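Long-range contacts in CDP-6-deoxy-L-threo-D-glycero-4-hexulose-3-dehydrase (Yersinia pseudotuberculosis, PDB 3BCX), which probably catalyses the pyridoxamine 5'-phosphate-dependent removal of the C3 hydroxyl of CDP-6-deoxy-L-threo-D-glycero-4-hexulose: residues 100-105 / 185-190; 119-124 / 379-384; 209-214 / 228-233; 219-224 / 341-346; 311-316 / 413-418. All blocks are in the same frame, centred on the assembly; numbering follows the deposited sequence.

Interactions 1 and 3 meet in the central mixed sheet: strands 187-191 and 211-215 are neighbours there, and Leu-188 O lies 2.8 Å from Asp-210 N. The connection from strand 211-215 to strand 228-232, paired in interaction 3, carries residues 219-224 of interaction 4, so these two adjoin in sequence with centres about 16 Å apart. Interactions 4 and 5, with centres about 10 Å apart, are joined by a salt bridge from Lys-314 NZ to Asp-341 OD2 (2.9 Å). Interaction 2 stands about 20 Å from interaction 4, centre to centre, and touches the second subunit. Interaction 1 borders a benzamidine, about 4 Å from the side chain of Leu-102.

Interaction 1: residues 100-105 / 185-190; sequences PKLGVR and NLWLIE
Arg-105 lays its guanidinium nearly flat on the indole of Trp-187, joining the loop after helix 86-96 to the start of strand 187-191 in the central sheet of the aspartate aminotransferase fold. The planes differ by 18°, and Arg-105 CZ sits 3.7 Å from the centroid of the six-membered ring of Trp-187, a cation-pi stack that suits a delocalised cation beside a large aromatic face. The same two residues are tied at the indole edge, where Trp-187 NE1 donates to Arg-105 O at 2.8 Å, almost straight and in the ring plane. One residue therefore covers one face and satisfies the N-H of this buried tryptophan. A bend at chi3 (-82°) turns the arginine chain back over the ring. Its NH2 reaches Asn-185 O at 3.2 Å, above the carbonyl plane. Leu-102, which also lines the benzamidine pocket, brings CD1 to 3.7 Å from Trp-187 CZ2. Asn-185 offers its carbonyl from a Schellman motif closing helix 174-184, its positive phi marking where the chain leaves the helix, two residues before the strand. Further out, Leu-237 and Ala-161 pack on the indole, and Val-104 O accepts from Lys-160 NZ of strand 159-165.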
# COMPACT_ATOMS: atom_id res chain seq x y z
N PRO A 100 0.20 -19.28 -10.60
CA PRO A 100 0.18 -20.50 -11.41
C PRO A 100 1.48 -21.30 -11.28
O PRO A 100 1.52 -22.47 -11.67
CB PRO A 100 -0.06 -19.97 -12.83
CG PRO A 100 0.54 -18.58 -12.78
CD PRO A 100 0.07 -18.08 -11.44
N LYS A 101 2.52 -20.70 -10.73
CA LYS A 101 3.79 -21.40 -10.54
C LYS A 101 3.63 -22.50 -9.47
O LYS A 101 4.47 -23.40 -9.36
CB LYS A 101 4.90 -20.44 -10.11
CG LYS A 101 5.35 -19.44 -11.16
CD LYS A 101 6.47 -18.57 -10.61
CE LYS A 101 6.93 -17.53 -11.61
NZ LYS A 101 7.47 -18.15 -12.85
N LEU A 102 2.57 -22.41 -8.68
CA LEU A 102 2.30 -23.40 -7.64
C LEU A 102 1.51 -24.57 -8.22
O LEU A 102 1.05 -25.44 -7.49
CB LEU A 102 1.53 -22.78 -6.48
CG LEU A 102 2.29 -21.66 -5.77
CD1 LEU A 102 1.51 -21.12 -4.57
CD2 LEU A 102 3.64 -22.19 -5.32
N GLY A 103 1.33 -24.57 -9.53
CA GLY A 103 0.61 -25.66 -10.17
C GLY A 103 -0.73 -26.06 -9.59
O GLY A 103 -1.60 -25.22 -9.34
N VAL A 104 -0.91 -27.36 -9.37
CA VAL A 104 -2.17 -27.90 -8.88
C VAL A 104 -2.65 -27.39 -7.52
O VAL A 104 -3.84 -27.46 -7.23
CB VAL A 104 -2.14 -29.47 -8.92
CG1 VAL A 104 -1.43 -30.03 -7.71
CG2 VAL A 104 -3.55 -30.03 -9.03
N ARG A 105 -1.76 -26.87 -6.68
CA ARG A 105 -2.27 -26.38 -5.41
C ARG A 105 -2.35 -24.86 -5.32
O ARG A 105 -2.35 -24.28 -4.23
CB ARG A 105 -1.49 -26.94 -4.23
CG ARG A 105 -0.52 -26.01 -3.59
CD ARG A 105 0.38 -26.77 -2.64
NE ARG A 105 -0.18 -27.04 -1.33
CZ ARG A 105 0.57 -27.15 -0.25
NH1 ARG A 105 1.89 -27.04 -0.36
NH2 ARG A 105 0.01 -27.31 0.94
N ASN A 185 -3.36 -31.57 3.30
CA ASN A 185 -2.41 -30.83 2.46
C ASN A 185 -2.87 -29.40 2.18
O ASN A 185 -2.79 -28.90 1.05
CB ASN A 185 -2.19 -31.58 1.14
CG ASN A 185 -1.50 -32.92 1.34
OD1 ASN A 185 -0.38 -32.99 1.85
ND2 ASN A 185 -2.18 -34.00 0.95
N LEU A 186 -3.34 -28.74 3.23
CA LEU A 186 -3.82 -27.38 3.13
C LEU A 186 -2.72 -26.38 3.42
O LEU A 186 -1.79 -26.67 4.19
CB LEU A 186 -4.96 -27.17 4.12
CG LEU A 186 -6.13 -28.15 4.04
CD1 LEU A 186 -7.14 -27.85 5.15
CD2 LEU A 186 -6.79 -28.04 2.66
N TRP A 187 -2.81 -25.22 2.78
CA TRP A 187 -1.84 -24.15 3.02
C TRP A 187 -2.26 -23.54 4.35
O TRP A 187 -3.44 -23.52 4.69
CB TRP A 187 -1.95 -23.05 1.96
CG TRP A 187 -1.48 -23.40 0.59
CD1 TRP A 187 -2.26 -23.66 -0.50
CD2 TRP A 187 -0.12 -23.41 0.14
NE1 TRP A 187 -1.46 -23.82 -1.62
CE2 TRP A 187 -0.15 -23.67 -1.26
CE3 TRP A 187 1.12 -23.22 0.76
CZ2 TRP A 187 1.02 -23.74 -2.03
CZ3 TRP A 187 2.28 -23.29 -0.01
CH2 TRP A 187 2.22 -23.55 -1.39
N LEU A 188 -1.29 -23.02 5.11
CA LEU A 188 -1.61 -22.37 6.37
C LEU A 188 -0.99 -20.97 6.42
O LEU A 188 0.23 -20.81 6.34
CB LEU A 188 -1.10 -23.19 7.57
CG LEU A 188 -1.20 -22.43 8.90
CD1 LEU A 188 -2.66 -22.15 9.22
CD2 LEU A 188 -0.55 -23.23 10.03
N ILE A 189 -1.84 -19.96 6.55
CA ILE A 189 -1.33 -18.59 6.65
C ILE A 189 -1.60 -18.07 8.06
O ILE A 189 -2.76 -17.99 8.49
CB ILE A 189 -2.00 -17.65 5.62
CG1 ILE A 189 -1.50 -17.99 4.21
CG2 ILE A 189 -1.67 -16.20 5.95
CD1 ILE A 189 -2.22 -17.27 3.12
N GLU A 190 -0.52 -17.75 8.77
CA GLU A 190 -0.61 -17.23 10.13
C GLU A 190 -0.64 -15.71 10.17
O GLU A 190 0.36 -15.04 9.88
CB GLU A 190 0.59 -17.69 10.96
CG GLU A 190 0.44 -19.04 11.61
CD GLU A 190 1.63 -19.37 12.49
OE1 GLU A 190 2.72 -19.66 11.94
OE2 GLU A 190 1.48 -19.32 13.73

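Interaction 2: residues 119-124 / 379-384; sequences GFPTTV and GNLTRQ
The backbones of Gly-119 and Gly-379 pass with their CA atoms 6.6 Å apart, and those of Pro-121 and Leu-381 with theirs 6.9 Å apart, without a hydrogen bond between the two segments. The contact belongs to the aspartate aminotransferase fold: the turn entering helix 121-129, which follows strand 112-116 of the central sheet, meets the short 3-10 turn 381-383. Just beyond the segment, Ala-378 makes a backbone hydrogen bond with Gly-119. Leucine suits the junction because its forked end can touch two neighbours. With CG beside its backbone N (chi1 -76°), Leu-381 sends CD2 to Pro-121, 3.8 Å from the proline CA and 4.1 Å from its CB. Proline is well placed in a first helical turn, where a missing N-H costs no helical bond. Tyr-386 packs on both Pro-121 and Leu-381. Tyr-282 of the second subunit lies against Pro-121, so this buried apolar joint sits beside the dimer interface. The other leucine branch meets Val-124, one turn along. The leucine and valine side chains run antiparallel, side by side, with Leu-381 CD1 3.5 Å from Val-124 CG2 and 4.0 Å from Val-124 CB.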
# COMPACT_ATOMS: atom_id res chain seq x y z
N GLY A 119 -13.06 -11.78 13.97
CA GLY A 119 -11.75 -11.22 13.72
C GLY A 119 -11.73 -9.87 13.04
O GLY A 119 -12.71 -9.12 13.06
N PHE A 120 -10.60 -9.55 12.43
CA PHE A 120 -10.43 -8.28 11.74
C PHE A 120 -10.75 -8.46 10.25
O PHE A 120 -10.33 -9.43 9.63
CB PHE A 120 -8.99 -7.79 11.92
CG PHE A 120 -8.80 -6.34 11.61
CD1 PHE A 120 -9.43 -5.36 12.37
CD2 PHE A 120 -8.00 -5.95 10.54
CE1 PHE A 120 -9.26 -4.01 12.08
CE2 PHE A 120 -7.82 -4.60 10.25
CZ PHE A 120 -8.46 -3.63 11.02
N PRO A 121 -11.52 -7.53 9.66
CA PRO A 121 -11.89 -7.63 8.24
C PRO A 121 -10.80 -7.99 7.22
O PRO A 121 -11.02 -8.84 6.36
CB PRO A 121 -12.57 -6.28 7.95
CG PRO A 121 -12.11 -5.38 9.07
CD PRO A 121 -12.07 -6.30 10.26
N THR A 122 -9.63 -7.36 7.30
CA THR A 122 -8.58 -7.67 6.33
C THR A 122 -7.88 -9.03 6.49
O THR A 122 -6.98 -9.35 5.74
CB THR A 122 -7.50 -6.56 6.29
OG1 THR A 122 -6.87 -6.46 7.57
CG2 THR A 122 -8.14 -5.22 5.92
N THR A 123 -8.31 -9.82 7.47
CA THR A 123 -7.76 -11.16 7.65
C THR A 123 -8.52 -12.06 6.67
O THR A 123 -8.00 -13.07 6.20
CB THR A 123 -8.02 -11.73 9.08
OG1 THR A 123 -7.35 -10.92 10.06
CG2 THR A 123 -7.50 -13.16 9.19
N VAL A 124 -9.75 -11.66 6.36
CA VAL A 124 -10.61 -12.42 5.46
C VAL A 124 -10.81 -11.80 4.07
O VAL A 124 -11.01 -12.53 3.09
CB VAL A 124 -11.99 -12.65 6.13
CG1 VAL A 124 -12.89 -13.46 5.23
CG2 VAL A 124 -11.80 -13.35 7.47
N GLY A 379 -16.38 -8.22 15.47
CA GLY A 379 -17.39 -8.89 16.29
C GLY A 379 -17.79 -10.17 15.59
O GLY A 379 -17.37 -11.26 15.98
N ASN A 380 -18.61 -10.04 14.55
CA ASN A 380 -19.04 -11.17 13.74
C ASN A 380 -19.09 -10.64 12.31
O ASN A 380 -20.04 -9.97 11.91
CB ASN A 380 -20.42 -11.68 14.17
CG ASN A 380 -20.87 -12.89 13.36
OD1 ASN A 380 -21.73 -13.67 13.80
ND2 ASN A 380 -20.31 -13.05 12.17
N LEU A 381 -18.03 -10.92 11.56
CA LEU A 381 -17.90 -10.46 10.19
C LEU A 381 -19.15 -10.68 9.35
O LEU A 381 -19.55 -9.78 8.60
CB LEU A 381 -16.71 -11.14 9.53
CG LEU A 381 -15.31 -10.63 9.89
CD1 LEU A 381 -14.27 -11.57 9.29
CD2 LEU A 381 -15.11 -9.22 9.37
N THR A 382 -19.78 -11.85 9.47
CA THR A 382 -20.98 -12.16 8.69
C THR A 382 -22.13 -11.18 8.91
O THR A 382 -23.00 -11.04 8.06
CB THR A 382 -21.49 -13.58 8.99
OG1 THR A 382 -21.98 -13.64 10.34
CG2 THR A 382 -20.37 -14.59 8.81
N ARG A 383 -22.13 -10.50 10.05
CA ARG A 383 -23.17 -9.53 10.37
C ARG A 383 -22.79 -8.10 9.99
O ARG A 383 -23.59 -7.17 10.17
CB ARG A 383 -23.52 -9.59 11.86
CG ARG A 383 -24.04 -10.95 12.33
CD ARG A 383 -24.44 -10.91 13.79
NE ARG A 383 -24.97 -12.18 14.25
CZ ARG A 383 -26.18 -12.64 13.95
NH1 ARG A 383 -27.00 -11.92 13.19
NH2 ARG A 383 -26.57 -13.82 14.42
N GLN A 384 -21.57 -7.92 9.50
CA GLN A 384 -21.11 -6.59 9.09
C GLN A 384 -21.82 -6.24 7.79
O GLN A 384 -21.99 -7.08 6.91
CB GLN A 384 -19.60 -6.60 8.86
CG GLN A 384 -18.80 -6.62 10.15
CD GLN A 384 -18.85 -5.29 10.88
OE1 GLN A 384 -18.61 -5.22 12.09
NE2 GLN A 384 -19.15 -4.22 10.15

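Interaction 3: residues 209-214 / 228-233; sequences GDIGTV and GAVFTQ
Gly-212 and Phe-231 form a hydrogen-bonded antiparallel pair, with Gly-212 N to Phe-231 O at 2.8 Å and Phe-231 N to Gly-212 O at 2.7 Å. A second such pair, Val-214 with Ala-229, closes through Val-214 N to Ala-229 O at 3.0 Å and its reciprocal bond. Between them lies the non-hydrogen-bonded pair of Thr-213 and Val-230. Strand 211-215 runs parallel to strand 187-191, whereas 228-232 runs against it, the reversed strand expected in the large-domain sheet of this fold. One side-chain bond extends the pairing: Thr-232 OG1 donates to Asp-210 O at 2.6 Å, nearly in line with the carbonyl. The Asp-210 carboxylate turns elsewhere, OD1 accepting from Leu-188 N.

Ring packing distinguishes one face. Phe-231 has CG between its backbone N and carbonyl carbon (chi1 49°), which folds the phenyl across the neighbouring strand. Gly-212, without a side chain, lets the ring settle on its backbone: its O lies above the ring centre, and its CA makes a CH-pi contact 3.8 Å from the centroid. Val-214 CG1 meets the ring edge and touches Ala-229 CB. On the other face, Ile-211 CG2 packs 3.5 Å from Val-230 CG1, beneath helices 86-96 and 235-245.

Backbone bonds thus set the register, while beta-branched residues fill the helix-covered side and on the other face the bare backbone of Gly-212 carries the Phe-231 ring, so buried polar backbone atoms are paired within an apolar layer.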
# COMPACT_ATOMS: atom_id res chain seq x y z
N GLY A 209 3.16 -21.89 9.90
CA GLY A 209 2.50 -21.97 8.61
C GLY A 209 3.43 -21.72 7.43
O GLY A 209 4.63 -21.53 7.60
N ASP A 210 2.86 -21.71 6.23
CA ASP A 210 3.65 -21.48 5.02
C ASP A 210 4.00 -20.00 4.90
O ASP A 210 5.06 -19.66 4.38
CB ASP A 210 2.88 -21.95 3.80
CG ASP A 210 2.47 -23.40 3.90
OD1 ASP A 210 1.37 -23.68 4.41
OD2 ASP A 210 3.27 -24.26 3.48
N ILE A 211 3.11 -19.13 5.37
CA ILE A 211 3.35 -17.69 5.31
C ILE A 211 2.84 -17.03 6.58
O ILE A 211 1.81 -17.44 7.13
CB ILE A 211 2.64 -17.03 4.09
CG1 ILE A 211 3.06 -17.72 2.79
CG2 ILE A 211 3.00 -15.54 4.02
CD1 ILE A 211 2.24 -17.28 1.60
N GLY A 212 3.56 -16.02 7.05
CA GLY A 212 3.17 -15.28 8.23
C GLY A 212 3.13 -13.78 7.94
O GLY A 212 3.93 -13.29 7.13
N THR A 213 2.23 -13.06 8.59
CA THR A 213 2.08 -11.62 8.38
C THR A 213 2.09 -10.85 9.70
O THR A 213 1.73 -11.40 10.74
CB THR A 213 0.74 -11.30 7.68
OG1 THR A 213 -0.33 -11.70 8.54
CG2 THR A 213 0.62 -12.03 6.35
N VAL A 214 2.49 -9.58 9.65
CA VAL A 214 2.50 -8.75 10.85
C VAL A 214 2.24 -7.28 10.47
O VAL A 214 2.47 -6.87 9.34
CB VAL A 214 3.86 -8.91 11.62
CG1 VAL A 214 5.03 -8.39 10.78
CG2 VAL A 214 3.78 -8.19 12.96
N GLY A 228 3.99 -3.02 7.35
CA GLY A 228 3.74 -4.39 7.74
C GLY A 228 4.76 -5.25 7.06
O GLY A 228 5.61 -4.75 6.30
N ALA A 229 4.70 -6.56 7.31
CA ALA A 229 5.64 -7.46 6.68
C ALA A 229 5.03 -8.83 6.42
O ALA A 229 4.11 -9.26 7.13
CB ALA A 229 6.89 -7.59 7.56
N VAL A 230 5.56 -9.50 5.40
CA VAL A 230 5.14 -10.85 5.03
C VAL A 230 6.42 -11.67 5.21
O VAL A 230 7.49 -11.24 4.80
CB VAL A 230 4.70 -10.95 3.56
CG1 VAL A 230 4.27 -12.38 3.23
CG2 VAL A 230 3.57 -9.99 3.29
N PHE A 231 6.32 -12.83 5.85
CA PHE A 231 7.51 -13.64 6.05
C PHE A 231 7.24 -15.12 5.79
O PHE A 231 6.11 -15.59 5.93
CB PHE A 231 8.10 -13.40 7.44
CG PHE A 231 7.10 -13.47 8.56
CD1 PHE A 231 6.83 -14.68 9.18
CD2 PHE A 231 6.45 -12.32 9.00
CE1 PHE A 231 5.91 -14.75 10.23
CE2 PHE A 231 5.54 -12.38 10.05
CZ PHE A 231 5.26 -13.60 10.67
N THR A 232 8.29 -15.83 5.40
CA THR A 232 8.15 -17.24 5.07
C THR A 232 9.50 -17.94 5.12
O THR A 232 10.54 -17.30 5.25
CB THR A 232 7.57 -17.37 3.64
OG1 THR A 232 7.28 -18.74 3.34
CG2 THR A 232 8.56 -16.83 2.61
N GLN A 233 9.47 -19.26 5.02
CA GLN A 233 10.70 -20.04 5.03
C GLN A 233 10.99 -20.62 3.64
O GLN A 233 12.05 -21.21 3.41
CB GLN A 233 10.58 -21.15 6.08
CG GLN A 233 10.25 -20.60 7.46
CD GLN A 233 10.19 -21.65 8.55
OE1 GLN A 233 11.17 -22.36 8.80
NE2 GLN A 233 9.04 -21.76 9.21

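Interaction 4: residues 219-224 / 341-346; sequences AHHITM and DPSWFG
Phe-345 points the edge of its ring into the face of His-220 in a T-shaped pair, with centroids 4.9 Å apart and planes at 74°. The phenylalanine CE2 does the touching, 3.5 Å from His-220 CD2 and offset toward the rim of the imidazole. Phe-345 reaches there because CG is anti to its backbone N (chi1 178°), which carries the ring away from its own chain and across to the loop 219-224. Its neighbouring corner, CZ, rests 3.8 Å from Ala-219 CB, a methyl small enough to lie close beside the pair.

His-221 is turned differently. It presents an edge to Ser-343 O, while its NE2 is hydrogen-bonded to Asp-194 O outside the two segments. An imidazole suits this place, since NE2 can bond the Asp-194 carbonyl while the carbon edge lies beside Ser-343. Water joins the backbones, donating to Ala-219 O at 3.1 Å and to Phe-345 O at 2.7 Å, and it also lies over the centre of the Phe-345 ring. Arg-313 NH1 also bonds Phe-345 O, alongside the water, and Trp-344 O.

The loop 219-224 links strands 211-215 and 228-232, where related aminotransferases usually carry the cofactor lysine; sugar 3-dehydrases are known to have a histidine there instead. The contact thus mixes aromatic packing with water-mediated backbone bonding, and would restrain the rotation of the His-220 ring by covering one face.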
# COMPACT_ATOMS: atom_id res chain seq x y z
N ALA A 219 -0.85 1.08 16.88
CA ALA A 219 -1.45 0.24 17.92
C ALA A 219 -0.47 -0.84 18.37
O ALA A 219 -0.45 -1.22 19.54
CB ALA A 219 -2.74 -0.38 17.43
N HIS A 220 0.33 -1.34 17.44
CA HIS A 220 0.84 -2.70 17.51
C HIS A 220 2.16 -2.76 18.27
O HIS A 220 2.69 -1.73 18.69
CB HIS A 220 1.02 -3.29 16.11
CG HIS A 220 -0.27 -3.53 15.39
ND1 HIS A 220 -1.12 -2.51 15.02
CD2 HIS A 220 -0.86 -4.68 14.97
CE1 HIS A 220 -2.18 -3.02 14.40
NE2 HIS A 220 -2.04 -4.33 14.36
N HIS A 221 2.70 -3.96 18.44
CA HIS A 221 3.93 -4.16 19.19
C HIS A 221 5.03 -3.17 18.79
O HIS A 221 5.71 -2.62 19.66
CB HIS A 221 4.37 -5.61 19.05
CG HIS A 221 3.39 -6.58 19.62
ND1 HIS A 221 3.54 -7.15 20.86
CD2 HIS A 221 2.21 -7.04 19.13
CE1 HIS A 221 2.50 -7.92 21.12
NE2 HIS A 221 1.68 -7.87 20.09
N ILE A 222 5.21 -2.95 17.49
CA ILE A 222 6.17 -1.96 17.01
C ILE A 222 5.52 -1.21 15.85
O ILE A 222 4.61 -1.73 15.20
CB ILE A 222 7.54 -2.57 16.54
CG1 ILE A 222 7.32 -3.56 15.40
CG2 ILE A 222 8.27 -3.19 17.71
CD1 ILE A 222 8.61 -4.06 14.79
N THR A 223 5.97 0.01 15.59
CA THR A 223 5.38 0.80 14.53
C THR A 223 6.36 1.47 13.56
O THR A 223 7.54 1.63 13.86
CB THR A 223 4.50 1.91 15.14
OG1 THR A 223 3.77 2.58 14.10
CG2 THR A 223 5.37 2.92 15.88
N MET A 224 5.82 1.84 12.41
CA MET A 224 6.53 2.54 11.34
C MET A 224 5.56 3.63 10.91
O MET A 224 5.79 4.32 9.92
CB MET A 224 6.76 1.65 10.11
CG MET A 224 7.75 0.52 10.23
SD MET A 224 7.85 -0.24 8.59
CE MET A 224 8.92 -1.65 8.88
N ASP A 341 2.62 -19.00 25.05
CA ASP A 341 3.12 -17.89 25.85
C ASP A 341 2.87 -16.65 25.00
O ASP A 341 3.76 -16.14 24.31
CB ASP A 341 4.62 -18.08 26.14
CG ASP A 341 5.20 -16.94 26.97
OD1 ASP A 341 4.43 -16.26 27.68
OD2 ASP A 341 6.44 -16.74 26.93
N PRO A 342 1.64 -16.16 25.06
CA PRO A 342 1.19 -15.09 24.16
C PRO A 342 1.88 -13.76 24.47
O PRO A 342 2.10 -13.44 25.63
CB PRO A 342 -0.31 -14.98 24.46
CG PRO A 342 -0.43 -15.44 25.86
CD PRO A 342 0.60 -16.52 26.04
N SER A 343 2.21 -13.00 23.43
CA SER A 343 2.57 -11.60 23.59
C SER A 343 1.34 -10.70 23.45
O SER A 343 1.10 -10.12 22.39
CB SER A 343 3.63 -11.20 22.56
OG SER A 343 4.16 -9.92 22.85
N TRP A 344 0.58 -10.59 24.53
CA TRP A 344 -0.69 -9.88 24.50
C TRP A 344 -0.67 -8.52 23.81
O TRP A 344 0.23 -7.70 24.03
CB TRP A 344 -1.26 -9.72 25.92
CG TRP A 344 -1.55 -11.03 26.59
CD1 TRP A 344 -0.73 -11.70 27.47
CD2 TRP A 344 -2.70 -11.87 26.40
NE1 TRP A 344 -1.31 -12.90 27.83
CE2 TRP A 344 -2.51 -13.02 27.19
CE3 TRP A 344 -3.87 -11.75 25.63
CZ2 TRP A 344 -3.46 -14.06 27.23
CZ3 TRP A 344 -4.81 -12.78 25.67
CH2 TRP A 344 -4.60 -13.92 26.47
N PHE A 345 -1.68 -8.31 22.97
CA PHE A 345 -1.87 -7.08 22.23
C PHE A 345 -2.79 -6.18 23.05
O PHE A 345 -2.64 -4.95 23.09
CB PHE A 345 -2.50 -7.41 20.87
CG PHE A 345 -2.79 -6.22 20.01
CD1 PHE A 345 -3.95 -5.48 20.19
CD2 PHE A 345 -1.91 -5.86 18.99
CE1 PHE A 345 -4.23 -4.38 19.37
CE2 PHE A 345 -2.18 -4.77 18.16
CZ PHE A 345 -3.34 -4.03 18.35
N GLY A 346 -3.75 -6.82 23.72
CA GLY A 346 -4.71 -6.12 24.55
C GLY A 346 -5.28 -7.07 25.59
O GLY A 346 -4.91 -8.24 25.63
O HOH W 1 -1.26 -3.04 21.85

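Interaction 5: residues 311-316 / 413-418; sequences EKRKAN and IYPGLT
Pro-415 packs on Arg-313 and Lys-312, two successive residues of helix 293-323, where a type I beta turn from Tyr-414 to Leu-417 joins strand 408-411 to helix 419-432. In this aminotransferase-fold chain the contact therefore fastens the approach to a late helix against the long helix 293-323.

The hydrogen bonds lie at the edge and within the turn. Lys-312 NZ donates to Pro-415 O at 3.2 Å, tilted 30° from the carbonyl plane; a bend at chi3 (71°) curls the long chain over the proline to get there. Its ammonium also has a weak, long ion pair with Glu-308. Leu-417 N to Tyr-414 O, 2.8 Å, closes the turn. Proline suits the second position of such a turn, where the turn needs a negative phi that the proline ring already enforces, and Gly-416 next in line has no side chain to collide with the Tyr-414 ring. Thr-418 then serves as N-cap of the following helix.

Packing against carbon carries the buried part. The Arg-313 guanidinium is covered on one face by Pro-415 CD, 3.5 Å from NE, and by Tyr-414 CB, 3.7 Å from NH2. An extended chain from CG to NE brings it alongside these carbons, while its polar end is held by the carbonyls of Trp-344 and Phe-345. This suits arginine, which joins a flat face for packing to several N-H groups. Further along the helix, Asn-316 CB meets Ile-413 CB at 3.9 Å, and the isoleucine CD1 approaches Arg-313 NH1 at 3.9 Å.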
# COMPACT_ATOMS: atom_id res chain seq x y z
N GLU A 311 7.98 -8.38 27.10
CA GLU A 311 8.12 -8.68 28.52
C GLU A 311 7.14 -7.83 29.35
O GLU A 311 6.46 -8.34 30.23
CB GLU A 311 9.58 -8.40 28.91
CG GLU A 311 9.95 -8.60 30.36
CD GLU A 311 11.44 -8.38 30.59
OE1 GLU A 311 11.98 -7.36 30.09
OE2 GLU A 311 12.08 -9.22 31.27
N LYS A 312 7.06 -6.54 29.04
CA LYS A 312 6.17 -5.62 29.74
C LYS A 312 4.69 -5.95 29.51
O LYS A 312 3.88 -5.87 30.44
CB LYS A 312 6.45 -4.18 29.32
CG LYS A 312 7.86 -3.72 29.69
CD LYS A 312 8.23 -2.36 29.09
CE LYS A 312 7.49 -1.22 29.74
NZ LYS A 312 7.93 0.09 29.16
N ARG A 313 4.33 -6.30 28.28
CA ARG A 313 2.95 -6.64 27.98
C ARG A 313 2.53 -7.85 28.81
O ARG A 313 1.43 -7.90 29.35
CB ARG A 313 2.78 -6.93 26.49
CG ARG A 313 2.83 -5.68 25.62
CD ARG A 313 3.04 -6.01 24.16
NE ARG A 313 2.90 -4.83 23.31
CZ ARG A 313 1.74 -4.27 22.97
NH1 ARG A 313 0.59 -4.79 23.41
NH2 ARG A 313 1.72 -3.20 22.19
N LYS A 314 3.43 -8.83 28.93
CA LYS A 314 3.14 -10.03 29.71
C LYS A 314 3.02 -9.68 31.20
O LYS A 314 2.25 -10.31 31.93
CB LYS A 314 4.23 -11.08 29.52
CG LYS A 314 4.35 -11.64 28.12
CD LYS A 314 5.53 -12.58 28.04
CE LYS A 314 5.79 -13.06 26.63
NZ LYS A 314 7.03 -13.88 26.57
N ALA A 315 3.78 -8.68 31.63
CA ALA A 315 3.77 -8.24 33.02
C ALA A 315 2.47 -7.52 33.33
O ALA A 315 1.77 -7.87 34.28
CB ALA A 315 4.98 -7.33 33.29
N ASN A 316 2.15 -6.50 32.53
CA ASN A 316 0.91 -5.74 32.71
C ASN A 316 -0.30 -6.67 32.67
O ASN A 316 -1.22 -6.53 33.47
CB ASN A 316 0.77 -4.69 31.61
CG ASN A 316 1.68 -3.50 31.82
OD1 ASN A 316 1.69 -2.56 31.02
ND2 ASN A 316 2.46 -3.53 32.90
N ILE A 413 -2.84 -2.86 27.91
CA ILE A 413 -1.81 -3.49 28.74
C ILE A 413 -0.48 -3.30 28.03
O ILE A 413 0.50 -3.98 28.33
CB ILE A 413 -2.06 -5.00 28.96
CG1 ILE A 413 -2.52 -5.67 27.66
CG2 ILE A 413 -3.04 -5.21 30.10
CD1 ILE A 413 -1.44 -5.80 26.60
N TYR A 414 -0.45 -2.36 27.09
CA TYR A 414 0.74 -2.09 26.30
C TYR A 414 1.84 -1.36 27.10
O TYR A 414 1.55 -0.67 28.08
CB TYR A 414 0.36 -1.30 25.03
CG TYR A 414 0.03 0.16 25.25
CD1 TYR A 414 0.96 1.15 24.92
CD2 TYR A 414 -1.20 0.56 25.76
CE1 TYR A 414 0.68 2.49 25.10
CE2 TYR A 414 -1.50 1.91 25.94
CZ TYR A 414 -0.55 2.87 25.61
OH TYR A 414 -0.82 4.20 25.77
N PRO A 415 3.11 -1.50 26.68
CA PRO A 415 4.29 -0.90 27.32
C PRO A 415 4.15 0.53 27.86
O PRO A 415 4.87 0.90 28.79
CB PRO A 415 5.35 -0.99 26.22
CG PRO A 415 4.97 -2.25 25.51
CD PRO A 415 3.47 -2.08 25.38
N GLY A 416 3.23 1.31 27.30
CA GLY A 416 3.05 2.67 27.76
C GLY A 416 2.26 2.80 29.05
O GLY A 416 2.10 3.89 29.59
N LEU A 417 1.76 1.68 29.56
CA LEU A 417 0.97 1.66 30.78
C LEU A 417 1.75 1.15 31.98
O LEU A 417 2.33 0.06 31.93
CB LEU A 417 -0.28 0.80 30.57
CG LEU A 417 -1.57 1.47 30.07
CD1 LEU A 417 -1.27 2.69 29.23
CD2 LEU A 417 -2.36 0.44 29.29
N THR A 418 1.77 1.94 33.05
CA THR A 418 2.47 1.55 34.28
C THR A 418 1.49 0.96 35.27
O THR A 418 0.28 0.92 35.02
CB THR A 418 3.14 2.76 34.97
OG1 THR A 418 2.13 3.71 35.34
CG2 THR A 418 4.14 3.43 34.04